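Local coordinates for viral structural protein 4 (Bombyx mori cytoplasmic polyhedrosis virus, PDB 6TZ0) that binds GTP, probably through a P-loop, and accompanies the viral RNA-dependent RNA polymerase, whose transcription it probably assists, at residues 350-355 and 502-507; 378-383 and 486-491; 384-389 and 469-474. One frame throughout, in Å; residues are numbered along the deposited sequence.

Contact 1. Residues 350-355 and 502-507; sequences VVYAEK and DTTVLL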
ATOM      1  N   VAL B 350       0.263   3.478  28.354  1.00 26.36           N
ATOM      2  CA  VAL B 350       1.687   3.720  28.547  1.00 26.36           C
ATOM      3  C   VAL B 350       1.901   5.219  28.675  1.00 26.36           C
ATOM      4  O   VAL B 350       1.499   5.989  27.796  1.00 26.36           O
ATOM      5  CB  VAL B 350       2.522   3.137  27.400  1.00 26.36           C
ATOM      6  CG1 VAL B 350       3.989   3.455  27.610  1.00 26.36           C
ATOM      7  CG2 VAL B 350       2.323   1.652  27.327  1.00 26.36           C
ATOM      8  N   VAL B 351       2.529   5.637  29.770  1.00 25.24           N
ATOM      9  CA  VAL B 351       2.767   7.045  30.064  1.00 25.24           C
ATOM     10  C   VAL B 351       4.269   7.261  30.158  1.00 25.24           C
ATOM     11  O   VAL B 351       4.921   6.732  31.064  1.00 25.24           O
ATOM     12  CB  VAL B 351       2.077   7.482  31.360  1.00 25.24           C
ATOM     13  CG1 VAL B 351       2.409   8.924  31.663  1.00 25.24           C
ATOM     14  CG2 VAL B 351       0.589   7.293  31.251  1.00 25.24           C
ATOM     15  N   TYR B 352       4.819   8.040  29.234  1.00 26.04           N
ATOM     16  CA  TYR B 352       6.222   8.418  29.281  1.00 26.04           C
ATOM     17  C   TYR B 352       6.384   9.774  29.948  1.00 26.04           C
ATOM     18  O   TYR B 352       5.544  10.663  29.803  1.00 26.04           O
ATOM     19  CB  TYR B 352       6.837   8.483  27.888  1.00 26.04           C
ATOM     20  CG  TYR B 352       6.931   7.158  27.196  1.00 26.04           C
ATOM     21  CD1 TYR B 352       7.852   6.219  27.603  1.00 26.04           C
ATOM     22  CD2 TYR B 352       6.136   6.870  26.100  1.00 26.04           C
ATOM     23  CE1 TYR B 352       7.952   5.011  26.975  1.00 26.04           C
ATOM     24  CE2 TYR B 352       6.240   5.670  25.453  1.00 26.04           C
ATOM     25  CZ  TYR B 352       7.151   4.742  25.900  1.00 26.04           C
ATOM     26  OH  TYR B 352       7.269   3.535  25.268  1.00 26.04           O
ATOM     27  N   ALA B 353       7.486   9.925  30.671  1.00 26.65           N
ATOM     28  CA  ALA B 353       7.787  11.173  31.352  1.00 26.65           C
ATOM     29  C   ALA B 353       9.285  11.253  31.576  1.00 26.65           C
ATOM     30  O   ALA B 353       9.984  10.238  31.576  1.00 26.65           O
ATOM     31  CB  ALA B 353       7.046  11.282  32.682  1.00 26.65           C
ATOM     32  N   GLU B 354       9.769  12.476  31.765  1.00 31.79           N
ATOM     33  CA  GLU B 354      11.162  12.651  32.131  1.00 31.79           C
ATOM     34  C   GLU B 354      11.388  12.222  33.572  1.00 31.79           C
ATOM     35  O   GLU B 354      10.510  12.332  34.428  1.00 31.79           O
ATOM     36  CB  GLU B 354      11.613  14.098  31.943  1.00 31.79           C
ATOM     37  CG  GLU B 354      11.782  14.528  30.499  1.00 31.79           C
ATOM     38  CD  GLU B 354      12.315  15.940  30.373  1.00 31.79           C
ATOM     39  OE1 GLU B 354      12.449  16.620  31.408  1.00 31.79           O
ATOM     40  OE2 GLU B 354      12.604  16.375  29.242  1.00 31.79           O
ATOM     41  N   LYS B 355      12.584  11.718  33.820  1.00 32.98           N
ATOM     42  CA  LYS B 355      12.979  11.210  35.124  1.00 32.98           C
ATOM     43  C   LYS B 355      13.157  12.388  36.067  1.00 32.98           C
ATOM     44  O   LYS B 355      14.164  13.095  36.015  1.00 32.98           O
ATOM     45  CB  LYS B 355      14.260  10.402  34.974  1.00 32.98           C
ATOM     46  CG  LYS B 355      14.694   9.677  36.203  1.00 32.98           C
ATOM     47  CD  LYS B 355      15.865   8.790  35.900  1.00 32.98           C
ATOM     48  CE  LYS B 355      16.342   8.128  37.155  1.00 32.98           C
ATOM     49  NZ  LYS B 355      15.278   7.256  37.713  1.00 32.98           N
ATOM     50  N   ASP B 502      -2.717   0.824  22.275  1.00 32.79           N
ATOM     51  CA  ASP B 502      -3.023   1.716  21.179  1.00 32.79           C
ATOM     52  C   ASP B 502      -2.954   3.160  21.633  1.00 32.79           C
ATOM     53  O   ASP B 502      -3.153   4.064  20.819  1.00 32.79           O
ATOM     54  CB  ASP B 502      -4.418   1.414  20.624  1.00 32.79           C
ATOM     55  CG  ASP B 502      -4.570   1.796  19.181  1.00 32.79           C
ATOM     56  OD1 ASP B 502      -3.602   2.315  18.597  1.00 32.79           O
ATOM     57  OD2 ASP B 502      -5.657   1.539  18.626  1.00 32.79           O
ATOM     58  N   THR B 503      -2.703   3.400  22.915  1.00 28.67           N
ATOM     59  CA  THR B 503      -2.704   4.733  23.502  1.00 28.67           C
ATOM     60  C   THR B 503      -1.441   4.906  24.328  1.00 28.67           C
ATOM     61  O   THR B 503      -1.339   4.360  25.429  1.00 28.67           O
ATOM     62  CB  THR B 503      -3.939   4.948  24.373  1.00 28.67           C
ATOM     63  OG1 THR B 503      -4.027   3.889  25.329  1.00 28.67           O
ATOM     64  CG2 THR B 503      -5.205   4.991  23.548  1.00 28.67           C
ATOM     65  N   THR B 504      -0.489   5.667  23.807  1.00 26.64           N
ATOM     66  CA  THR B 504       0.681   6.074  24.568  1.00 26.64           C
ATOM     67  C   THR B 504       0.823   7.587  24.511  1.00 26.64           C
ATOM     68  O   THR B 504       0.769   8.188  23.434  1.00 26.64           O
ATOM     69  CB  THR B 504       1.952   5.355  24.078  1.00 26.64           C
ATOM     70  OG1 THR B 504       3.118   5.967  24.642  1.00 26.64           O
ATOM     71  CG2 THR B 504       2.048   5.305  22.586  1.00 26.64           C
ATOM     72  N   VAL B 505       0.952   8.197  25.685  1.00 24.13           N
ATOM     73  CA  VAL B 505       1.030   9.639  25.832  1.00 24.13           C
ATOM     74  C   VAL B 505       2.362   9.985  26.472  1.00 24.13           C
ATOM     75  O   VAL B 505       3.081   9.123  26.972  1.00 24.13           O
ATOM     76  CB  VAL B 505      -0.129  10.209  26.668  1.00 24.13           C
ATOM     77  CG1 VAL B 505      -1.442   9.928  25.999  1.00 24.13           C
ATOM     78  CG2 VAL B 505      -0.108   9.626  28.062  1.00 24.13           C
ATOM     79  N   LEU B 506       2.679  11.273  26.463  1.00 24.53           N
ATOM     80  CA  LEU B 506       3.847  11.792  27.153  1.00 24.53           C
ATOM     81  C   LEU B 506       3.382  12.825  28.165  1.00 24.53           C
ATOM     82  O   LEU B 506       2.581  13.703  27.837  1.00 24.53           O
ATOM     83  CB  LEU B 506       4.850  12.388  26.166  1.00 24.53           C
ATOM     84  CG  LEU B 506       6.288  12.627  26.630  1.00 24.53           C
ATOM     85  CD1 LEU B 506       7.213  12.392  25.468  1.00 24.53           C
ATOM     86  CD2 LEU B 506       6.497  14.023  27.141  1.00 24.53           C
ATOM     87  N   LEU B 507       3.896  12.720  29.381  1.00 25.90           N
ATOM     88  CA  LEU B 507       3.484  13.559  30.494  1.00 25.90           C
ATOM     89  C   LEU B 507       4.497  14.667  30.746  1.00 25.90           C
ATOM     90  O   LEU B 507       5.705  14.427  30.763  1.00 25.90           O
ATOM     91  CB  LEU B 507       3.302  12.692  31.743  1.00 25.90           C
ATOM     92  CG  LEU B 507       2.931  13.223  33.126  1.00 25.90           C
ATOM     93  CD1 LEU B 507       2.060  12.251  33.841  1.00 25.90           C
ATOM     94  CD2 LEU B 507       4.193  13.340  33.924  1.00 25.90           C
TER
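Tyr352 is bound to the neighbouring strand through both of its main-chain polar atoms: its N donates to Val505 O almost straight (3.1 Å, 178°), and its O accepts from Leu507 N at 2.7 Å. Two residues earlier Val350 O takes the N-H of Val505 (3.1 Å). A weak bond of 3.4 Å runs from Val350 N to Thr503 O. On one face of this ladder Tyr352 CG stands anti to its own carbonyl carbon (chi1 -67°), and the ring crosses Thr504, with CE2 3.2 Å from OG1. Val350 CG1 lies over a face of the same ring, displaced toward its rim. The face of the sheet carrying Val351, Val505, Ala353 and Leu507 is aliphatic: Val351 and Val505 point the same way with their CG2 methyls 4.0 Å apart, Val351 CG1 meets Leu507 CB at 3.9 Å, and Ala353 CB rests on Leu507 CD2 at 3.7 Å. The pairing is parallel, as in a P-loop NTPase sheet: strand 347-353 runs straight into the glycine-rich turn, and Lys355, just past its end, belongs to an observed GTP site. Beyond the strands, helix 359-374 packs on Val351, Ala353 and Leu507 through Leu363 and Lys359, and helix 326-340 sets Val331 against Val505. Asn492 touches Tyr352 on the Tyr352-Thr504 side, where Thr504 also packs on Gln617 of the RNA-dependent RNA polymerase chain.

Contact 2. Residues 378-383 and 486-491; sequences VGHLSS and IVEGHF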
ATOM      1  N   VAL B 378      -7.637  -1.246  38.873  1.00 31.79           N
ATOM      2  CA  VAL B 378      -6.614  -0.659  38.015  1.00 31.79           C
ATOM      3  C   VAL B 378      -5.253  -0.973  38.613  1.00 31.79           C
ATOM      4  O   VAL B 378      -4.993  -0.660  39.780  1.00 31.79           O
ATOM      5  CB  VAL B 378      -6.806   0.857  37.859  1.00 31.79           C
ATOM      6  CG1 VAL B 378      -5.672   1.447  37.043  1.00 31.79           C
ATOM      7  CG2 VAL B 378      -8.138   1.163  37.207  1.00 31.79           C
ATOM      8  N   GLY B 379      -4.384  -1.587  37.818  1.00 32.48           N
ATOM      9  CA  GLY B 379      -3.015  -1.810  38.228  1.00 32.48           C
ATOM     10  C   GLY B 379      -2.090  -0.695  37.772  1.00 32.48           C
ATOM     11  O   GLY B 379      -2.312  -0.055  36.751  1.00 32.48           O
ATOM     12  N   HIS B 380      -1.030  -0.471  38.546  1.00 32.72           N
ATOM     13  CA  HIS B 380      -0.107   0.625  38.263  1.00 32.72           C
ATOM     14  C   HIS B 380       1.315   0.164  38.563  1.00 32.72           C
ATOM     15  O   HIS B 380       1.715   0.099  39.726  1.00 32.72           O
ATOM     16  CB  HIS B 380      -0.474   1.865  39.063  1.00 32.72           C
ATOM     17  CG  HIS B 380       0.475   3.002  38.872  1.00 32.72           C
ATOM     18  ND1 HIS B 380       1.501   3.268  39.751  1.00 32.72           N
ATOM     19  CD2 HIS B 380       0.593   3.906  37.874  1.00 32.72           C
ATOM     20  CE1 HIS B 380       2.185   4.312  39.323  1.00 32.72           C
ATOM     21  NE2 HIS B 380       1.658   4.714  38.182  1.00 32.72           N
ATOM     22  N   LEU B 381       2.066  -0.145  37.510  1.00 33.37           N
ATOM     23  CA  LEU B 381       3.489  -0.419  37.629  1.00 33.37           C
ATOM     24  C   LEU B 381       4.271   0.881  37.536  1.00 33.37           C
ATOM     25  O   LEU B 381       3.938   1.763  36.743  1.00 33.37           O
ATOM     26  CB  LEU B 381       3.960  -1.374  36.535  1.00 33.37           C
ATOM     27  CG  LEU B 381       3.432  -2.803  36.551  1.00 33.37           C
ATOM     28  CD1 LEU B 381       3.920  -3.540  35.331  1.00 33.37           C
ATOM     29  CD2 LEU B 381       3.870  -3.517  37.808  1.00 33.37           C
ATOM     30  N   SER B 382       5.321   0.991  38.344  1.00 34.20           N
ATOM     31  CA  SER B 382       6.196   2.149  38.291  1.00 34.20           C
ATOM     32  C   SER B 382       7.097   2.080  37.065  1.00 34.20           C
ATOM     33  O   SER B 382       7.086   1.117  36.297  1.00 34.20           O
ATOM     34  CB  SER B 382       7.038   2.245  39.554  1.00 34.20           C
ATOM     35  OG  SER B 382       7.946   3.323  39.451  1.00 34.20           O
ATOM     36  N   SER B 383       7.899   3.121  36.883  1.00 33.98           N
ATOM     37  CA  SER B 383       8.808   3.152  35.752  1.00 33.98           C
ATOM     38  C   SER B 383      10.087   2.386  36.041  1.00 33.98           C
ATOM     39  O   SER B 383      10.781   1.984  35.103  1.00 33.98           O
ATOM     40  CB  SER B 383       9.132   4.594  35.383  1.00 33.98           C
ATOM     41  OG  SER B 383       9.741   4.653  34.116  1.00 33.98           O
ATOM     42  N   ILE B 486      -1.703   0.557  34.089  1.00 30.14           N
ATOM     43  CA  ILE B 486      -1.061   1.821  33.763  1.00 30.14           C
ATOM     44  C   ILE B 486       0.427   1.618  33.983  1.00 30.14           C
ATOM     45  O   ILE B 486       0.871   1.426  35.122  1.00 30.14           O
ATOM     46  CB  ILE B 486      -1.590   2.982  34.609  1.00 30.14           C
ATOM     47  CG1 ILE B 486      -3.052   3.252  34.270  1.00 30.14           C
ATOM     48  CG2 ILE B 486      -0.765   4.227  34.373  1.00 30.14           C
ATOM     49  CD1 ILE B 486      -3.711   4.183  35.223  1.00 30.14           C
ATOM     50  N   VAL B 487       1.195   1.643  32.902  1.00 29.64           N
ATOM     51  CA  VAL B 487       2.615   1.324  32.930  1.00 29.64           C
ATOM     52  C   VAL B 487       3.394   2.579  32.567  1.00 29.64           C
ATOM     53  O   VAL B 487       3.044   3.274  31.608  1.00 29.64           O
ATOM     54  CB  VAL B 487       2.940   0.168  31.966  1.00 29.64           C
ATOM     55  CG1 VAL B 487       4.413  -0.155  31.989  1.00 29.64           C
ATOM     56  CG2 VAL B 487       2.119  -1.055  32.317  1.00 29.64           C
ATOM     57  N   GLU B 488       4.430   2.879  33.337  1.00 31.28           N
ATOM     58  CA  GLU B 488       5.292   4.019  33.083  1.00 31.28           C
ATOM     59  C   GLU B 488       6.559   3.570  32.365  1.00 31.28           C
ATOM     60  O   GLU B 488       7.022   2.440  32.518  1.00 31.28           O
ATOM     61  CB  GLU B 488       5.655   4.704  34.394  1.00 31.28           C
ATOM     62  CG  GLU B 488       4.482   5.195  35.190  1.00 31.28           C
ATOM     63  CD  GLU B 488       4.911   5.770  36.519  1.00 31.28           C
ATOM     64  OE1 GLU B 488       6.120   5.727  36.820  1.00 31.28           O
ATOM     65  OE2 GLU B 488       4.042   6.246  37.272  1.00 31.28           O
ATOM     66  N   GLY B 489       7.123   4.477  31.568  1.00 27.82           N
ATOM     67  CA  GLY B 489       8.335   4.185  30.836  1.00 27.82           C
ATOM     68  C   GLY B 489       9.282   5.367  30.863  1.00 27.82           C
ATOM     69  O   GLY B 489       8.907   6.475  31.240  1.00 27.82           O
ATOM     70  N   HIS B 490      10.525   5.113  30.465  1.00 27.67           N
ATOM     71  CA  HIS B 490      11.518   6.176  30.429  1.00 27.67           C
ATOM     72  C   HIS B 490      11.846   6.692  29.039  1.00 27.67           C
ATOM     73  O   HIS B 490      12.257   7.846  28.924  1.00 27.67           O
ATOM     74  CB  HIS B 490      12.830   5.742  31.086  1.00 27.67           C
ATOM     75  CG  HIS B 490      12.773   5.665  32.576  1.00 27.67           C
ATOM     76  ND1 HIS B 490      12.773   4.473  33.263  1.00 27.67           N
ATOM     77  CD2 HIS B 490      12.674   6.637  33.511  1.00 27.67           C
ATOM     78  CE1 HIS B 490      12.730   4.716  34.561  1.00 27.67           C
ATOM     79  NE2 HIS B 490      12.651   6.021  34.737  1.00 27.67           N
ATOM     80  N   PHE B 491      11.684   5.890  27.990  1.00 27.38           N
ATOM     81  CA  PHE B 491      12.109   6.322  26.665  1.00 27.38           C
ATOM     82  C   PHE B 491      11.374   5.538  25.592  1.00 27.38           C
ATOM     83  O   PHE B 491      10.853   4.451  25.839  1.00 27.38           O
ATOM     84  CB  PHE B 491      13.628   6.205  26.498  1.00 27.38           C
ATOM     85  CG  PHE B 491      14.195   4.846  26.809  1.00 27.38           C
ATOM     86  CD1 PHE B 491      14.612   4.537  28.092  1.00 27.38           C
ATOM     87  CD2 PHE B 491      14.366   3.903  25.814  1.00 27.38           C
ATOM     88  CE1 PHE B 491      15.143   3.307  28.384  1.00 27.38           C
ATOM     89  CE2 PHE B 491      14.904   2.670  26.103  1.00 27.38           C
ATOM     90  CZ  PHE B 491      15.292   2.376  27.391  1.00 27.38           C
TER
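Val378 begins the contact with its CG1 methyl, which meets the far end of Ile486 at CD1 (3.8 Å), the two side chains crossing at a slant. Gly379 follows with a backbone bond, its O accepting from Ile486 N at 2.8 Å. His380 pairs with Ile486 in parallel register; its CG is anti to the backbone N (chi1 177°), and the ring end comes nearer the partner strand. CD2 of the ring lies 3.8 Å from Ile486 CG2, and NE2 donates to Glu488 OE2 at 3.0 Å. That bond is bent, 131° at the hydrogen, and reaches the oxygen from above the carboxylate plane, the ring and carboxylate planes standing 75° apart. Leu381 adds a weak backbone bond from its N to Ile486 O; on the other side of the sheet its CD1 approaches Val487 CG2, where Tyr472 of helix 468-476 touches both residues. Past the strand, Ser383 points at the partner segment. Its CB lies 3.6 Å from Glu488 CB and makes a CH-pi contact with the His490 ring, 4.0 Å from the centroid, while OG sits 3.0 Å above the centre of the same imidazole. Tyr534 stacks on His490. Glu488, extended beyond CG, also touches Thr360 and Leu363 of helix 359-374, so the side chain reaches from strand 378-381 to the start of that helix. An acidic residue at the C-terminal end of the strand beside the P-loop strand is placed as a Walker B carboxylate would be, and may be its counterpart; the strand order 378-381, 484-489, 347-353 is consistent with the kinase-GTPase branch of the P-loop NTPase fold.

Contact 3. Residues 384-389 and 469-474; sequences DAYGRW and RNFYYM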
ATOM      1  N   ASP B 384      10.404   2.168  37.315  1.00 37.64           N
ATOM      2  CA  ASP B 384      11.542   1.354  37.729  1.00 37.64           C
ATOM      3  C   ASP B 384      11.113  -0.051  38.120  1.00 37.64           C
ATOM      4  O   ASP B 384      11.723  -0.661  38.993  1.00 37.64           O
ATOM      5  CB  ASP B 384      12.277   2.018  38.888  1.00 37.64           C
ATOM      6  CG  ASP B 384      13.019   3.272  38.479  1.00 37.64           C
ATOM      7  OD1 ASP B 384      13.451   3.354  37.311  1.00 37.64           O
ATOM      8  OD2 ASP B 384      13.177   4.173  39.327  1.00 37.64           O
ATOM      9  N   ALA B 385      10.073  -0.596  37.490  1.00 36.94           N
ATOM     10  CA  ALA B 385       9.568  -1.902  37.896  1.00 36.94           C
ATOM     11  C   ALA B 385      10.471  -3.029  37.416  1.00 36.94           C
ATOM     12  O   ALA B 385      10.848  -3.909  38.198  1.00 36.94           O
ATOM     13  CB  ALA B 385       8.144  -2.096  37.380  1.00 36.94           C
ATOM     14  N   TYR B 386      10.825  -3.011  36.131  1.00 36.34           N
ATOM     15  CA  TYR B 386      11.717  -4.019  35.576  1.00 36.34           C
ATOM     16  C   TYR B 386      13.114  -3.925  36.165  1.00 36.34           C
ATOM     17  O   TYR B 386      13.769  -4.954  36.350  1.00 36.34           O
ATOM     18  CB  TYR B 386      11.778  -3.884  34.059  1.00 36.34           C
ATOM     19  CG  TYR B 386      12.736  -4.840  33.401  1.00 36.34           C
ATOM     20  CD1 TYR B 386      12.451  -6.187  33.331  1.00 36.34           C
ATOM     21  CD2 TYR B 386      13.924  -4.390  32.843  1.00 36.34           C
ATOM     22  CE1 TYR B 386      13.321  -7.068  32.734  1.00 36.34           C
ATOM     23  CE2 TYR B 386      14.801  -5.265  32.242  1.00 36.34           C
ATOM     24  CZ  TYR B 386      14.492  -6.600  32.187  1.00 36.34           C
ATOM     25  OH  TYR B 386      15.361  -7.473  31.586  1.00 36.34           O
ATOM     26  N   GLY B 387      13.572  -2.715  36.488  1.00 38.59           N
ATOM     27  CA  GLY B 387      14.886  -2.570  37.089  1.00 38.59           C
ATOM     28  C   GLY B 387      14.954  -3.137  38.493  1.00 38.59           C
ATOM     29  O   GLY B 387      15.893  -3.863  38.832  1.00 38.59           O
ATOM     30  N   ARG B 388      13.949  -2.841  39.319  1.00 40.80           N
ATOM     31  CA  ARG B 388      13.922  -3.385  40.668  1.00 40.80           C
ATOM     32  C   ARG B 388      13.581  -4.869  40.686  1.00 40.80           C
ATOM     33  O   ARG B 388      13.882  -5.547  41.669  1.00 40.80           O
ATOM     34  CB  ARG B 388      12.931  -2.610  41.533  1.00 40.80           C
ATOM     35  CG  ARG B 388      13.309  -1.156  41.762  1.00 40.80           C
ATOM     36  CD  ARG B 388      12.371  -0.513  42.755  1.00 40.80           C
ATOM     37  NE  ARG B 388      12.623   0.902  42.990  1.00 40.80           N
ATOM     38  CZ  ARG B 388      11.856   1.879  42.527  1.00 40.80           C
ATOM     39  NH1 ARG B 388      10.762   1.594  41.839  1.00 40.80           N
ATOM     40  NH2 ARG B 388      12.157   3.138  42.794  1.00 40.80           N
ATOM     41  N   TRP B 389      12.962  -5.383  39.625  1.00 38.74           N
ATOM     42  CA  TRP B 389      12.787  -6.824  39.491  1.00 38.74           C
ATOM     43  C   TRP B 389      14.102  -7.507  39.141  1.00 38.74           C
ATOM     44  O   TRP B 389      14.490  -8.499  39.768  1.00 38.74           O
ATOM     45  CB  TRP B 389      11.751  -7.109  38.413  1.00 38.74           C
ATOM     46  CG  TRP B 389      11.510  -8.551  38.166  1.00 38.74           C
ATOM     47  CD1 TRP B 389      10.783  -9.406  38.930  1.00 38.74           C
ATOM     48  CD2 TRP B 389      12.051  -9.330  37.097  1.00 38.74           C
ATOM     49  NE1 TRP B 389      10.801 -10.662  38.382  1.00 38.74           N
ATOM     50  CE2 TRP B 389      11.583 -10.641  37.259  1.00 38.74           C
ATOM     51  CE3 TRP B 389      12.876  -9.038  36.008  1.00 38.74           C
ATOM     52  CZ2 TRP B 389      11.907 -11.659  36.375  1.00 38.74           C
ATOM     53  CZ3 TRP B 389      13.195 -10.048  35.133  1.00 38.74           C
ATOM     54  CH2 TRP B 389      12.715 -11.343  35.321  1.00 38.74           C
ATOM     55  N   ARG B 469      10.891  -7.407  27.377  1.00 34.33           N
ATOM     56  CA  ARG B 469       9.714  -7.741  26.584  1.00 34.33           C
ATOM     57  C   ARG B 469       8.975  -8.933  27.181  1.00 34.33           C
ATOM     58  O   ARG B 469       7.747  -8.901  27.331  1.00 34.33           O
ATOM     59  CB  ARG B 469      10.155  -7.990  25.139  1.00 34.33           C
ATOM     60  CG  ARG B 469       9.077  -8.245  24.096  1.00 34.33           C
ATOM     61  CD  ARG B 469       9.019  -9.708  23.788  1.00 34.33           C
ATOM     62  NE  ARG B 469       8.060 -10.091  22.758  1.00 34.33           N
ATOM     63  CZ  ARG B 469       8.356 -10.239  21.472  1.00 34.33           C
ATOM     64  NH1 ARG B 469       9.590 -10.030  21.048  1.00 34.33           N
ATOM     65  NH2 ARG B 469       7.419 -10.613  20.613  1.00 34.33           N
ATOM     66  N   ASN B 470       9.717  -9.959  27.600  1.00 36.35           N
ATOM     67  CA  ASN B 470       9.101 -11.092  28.280  1.00 36.35           C
ATOM     68  C   ASN B 470       8.593 -10.718  29.664  1.00 36.35           C
ATOM     69  O   ASN B 470       7.618 -11.308  30.133  1.00 36.35           O
ATOM     70  CB  ASN B 470      10.094 -12.234  28.421  1.00 36.35           C
ATOM     71  CG  ASN B 470       9.431 -13.537  28.793  1.00 36.35           C
ATOM     72  OD1 ASN B 470       8.222 -13.685  28.680  1.00 36.35           O
ATOM     73  ND2 ASN B 470      10.213 -14.464  29.309  1.00 36.35           N
ATOM     74  N   PHE B 471       9.257  -9.777  30.339  1.00 34.69           N
ATOM     75  CA  PHE B 471       8.792  -9.312  31.642  1.00 34.69           C
ATOM     76  C   PHE B 471       7.408  -8.692  31.547  1.00 34.69           C
ATOM     77  O   PHE B 471       6.494  -9.073  32.287  1.00 34.69           O
ATOM     78  CB  PHE B 471       9.784  -8.310  32.219  1.00 34.69           C
ATOM     79  CG  PHE B 471       9.341  -7.692  33.510  1.00 34.69           C
ATOM     80  CD1 PHE B 471       9.395  -8.403  34.688  1.00 34.69           C
ATOM     81  CD2 PHE B 471       8.885  -6.385  33.544  1.00 34.69           C
ATOM     82  CE1 PHE B 471       8.999  -7.831  35.871  1.00 34.69           C
ATOM     83  CE2 PHE B 471       8.485  -5.809  34.723  1.00 34.69           C
ATOM     84  CZ  PHE B 471       8.549  -6.531  35.888  1.00 34.69           C
ATOM     85  N   TYR B 472       7.221  -7.759  30.619  1.00 34.64           N
ATOM     86  CA  TYR B 472       5.900  -7.165  30.479  1.00 34.64           C
ATOM     87  C   TYR B 472       4.898  -8.118  29.843  1.00 34.64           C
ATOM     88  O   TYR B 472       3.697  -7.975  30.088  1.00 34.64           O
ATOM     89  CB  TYR B 472       6.003  -5.848  29.712  1.00 34.64           C
ATOM     90  CG  TYR B 472       6.629  -4.768  30.555  1.00 34.64           C
ATOM     91  CD1 TYR B 472       5.877  -4.068  31.481  1.00 34.64           C
ATOM     92  CD2 TYR B 472       7.982  -4.481  30.464  1.00 34.64           C
ATOM     93  CE1 TYR B 472       6.449  -3.095  32.276  1.00 34.64           C
ATOM     94  CE2 TYR B 472       8.564  -3.509  31.262  1.00 34.64           C
ATOM     95  CZ  TYR B 472       7.788  -2.816  32.157  1.00 34.64           C
ATOM     96  OH  TYR B 472       8.348  -1.851  32.951  1.00 34.64           O
ATOM     97  N   TYR B 473       5.360  -9.117  29.086  1.00 35.91           N
ATOM     98  CA  TYR B 473       4.459 -10.159  28.599  1.00 35.91           C
ATOM     99  C   TYR B 473       3.928 -11.023  29.738  1.00 35.91           C
ATOM    100  O   TYR B 473       2.723 -11.283  29.823  1.00 35.91           O
ATOM    101  CB  TYR B 473       5.180 -11.027  27.574  1.00 35.91           C
ATOM    102  CG  TYR B 473       4.371 -12.197  27.074  1.00 35.91           C
ATOM    103  CD1 TYR B 473       3.352 -12.016  26.153  1.00 35.91           C
ATOM    104  CD2 TYR B 473       4.633 -13.484  27.523  1.00 35.91           C
ATOM    105  CE1 TYR B 473       2.614 -13.086  25.693  1.00 35.91           C
ATOM    106  CE2 TYR B 473       3.904 -14.555  27.071  1.00 35.91           C
ATOM    107  CZ  TYR B 473       2.897 -14.351  26.158  1.00 35.91           C
ATOM    108  OH  TYR B 473       2.173 -15.427  25.709  1.00 35.91           O
ATOM    109  N   MET B 474       4.813 -11.499  30.608  1.00 36.45           N
ATOM    110  CA  MET B 474       4.410 -12.385  31.688  1.00 36.45           C
ATOM    111  C   MET B 474       3.737 -11.651  32.835  1.00 36.45           C
ATOM    112  O   MET B 474       3.096 -12.295  33.668  1.00 36.45           O
ATOM    113  CB  MET B 474       5.615 -13.160  32.220  1.00 36.45           C
ATOM    114  CG  MET B 474       6.215 -14.160  31.256  1.00 36.45           C
ATOM    115  SD  MET B 474       5.092 -15.484  30.798  1.00 36.45           S
ATOM    116  CE  MET B 474       5.010 -16.386  32.339  1.00 36.45           C
TER
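Tyr386 CD1 lies over one face of the Phe471 ring, while Trp389 turns a face of its own indole to Phe471 CD1 and CE1. Tyr386 approaches with the rim of its ring: CD1 is 3.5 Å from Phe471 CG, which itself lies near the tyrosine plane. The two rings are inclined at 59° with centroids 5.2 Å apart. On the tryptophan side, Phe471 CD1 lies 3.7 Å above the indole plane toward its rim, with Phe471 CE1 close to Trp389 CG. Here the five-membered ring is tilted by 40° at a centroid distance of 4.8 Å, so this pair too is oblique. At the edge of Phe471, in its plane, lies CD2 of the next residue, Tyr472, and one face of the Tyr472 ring in turn receives Phe471 CD2 at 3.6 Å. Phe471 CB points toward the other helix, and CG is anti to the backbone N (chi1 175°); Tyr386 CA adds an off-centre CH-pi contact, 4.2 Å from the phenyl centroid. Tyr472 OH comes within 4.1 Å of Tyr386 CB. The short helix segments, 385-389 and 469-474, pass each other steeply, bridged chiefly by these rings. Val406 of helix 403-408 touches both Trp389 and Phe471, while the flank of helix 468-476 at Arg469, Asn470 and Tyr473 packs on the RNA-dependent RNA polymerase chain. Tyr386 OH and Trp389 NE1 are bonded outside the two segments, to His466 O and Ser400 O. Adhesion between the helices therefore rests on van der Waals and ring-ring contact, while the outside bonds anchor the end of Tyr386 and probably help to set how the indole is turned.

Overall arrangement
All three contacts are buried, but they lie at increasing distance from the centre of the chain, with their own centres about 15, 21 and 31 Å from it. Contacts 1 and 2 belong to one parallel sheet: strands 347-353 and 484-489 are neighbours, probably bonded from Val351 N to Val487 O (3.0 Å). Contact 1 is a longer parallel ladder with mostly apolar side chains. Contact 2, at an outermost strand, has a shorter ladder and gains polar side chains near the GTP site. Contact 3 lies beyond the sheet and relies on aromatic rings; its helices are joined in sequence to the strands of contact 2, and Tyr472 CE1 meets Val487 CG1 at 3.6 Å.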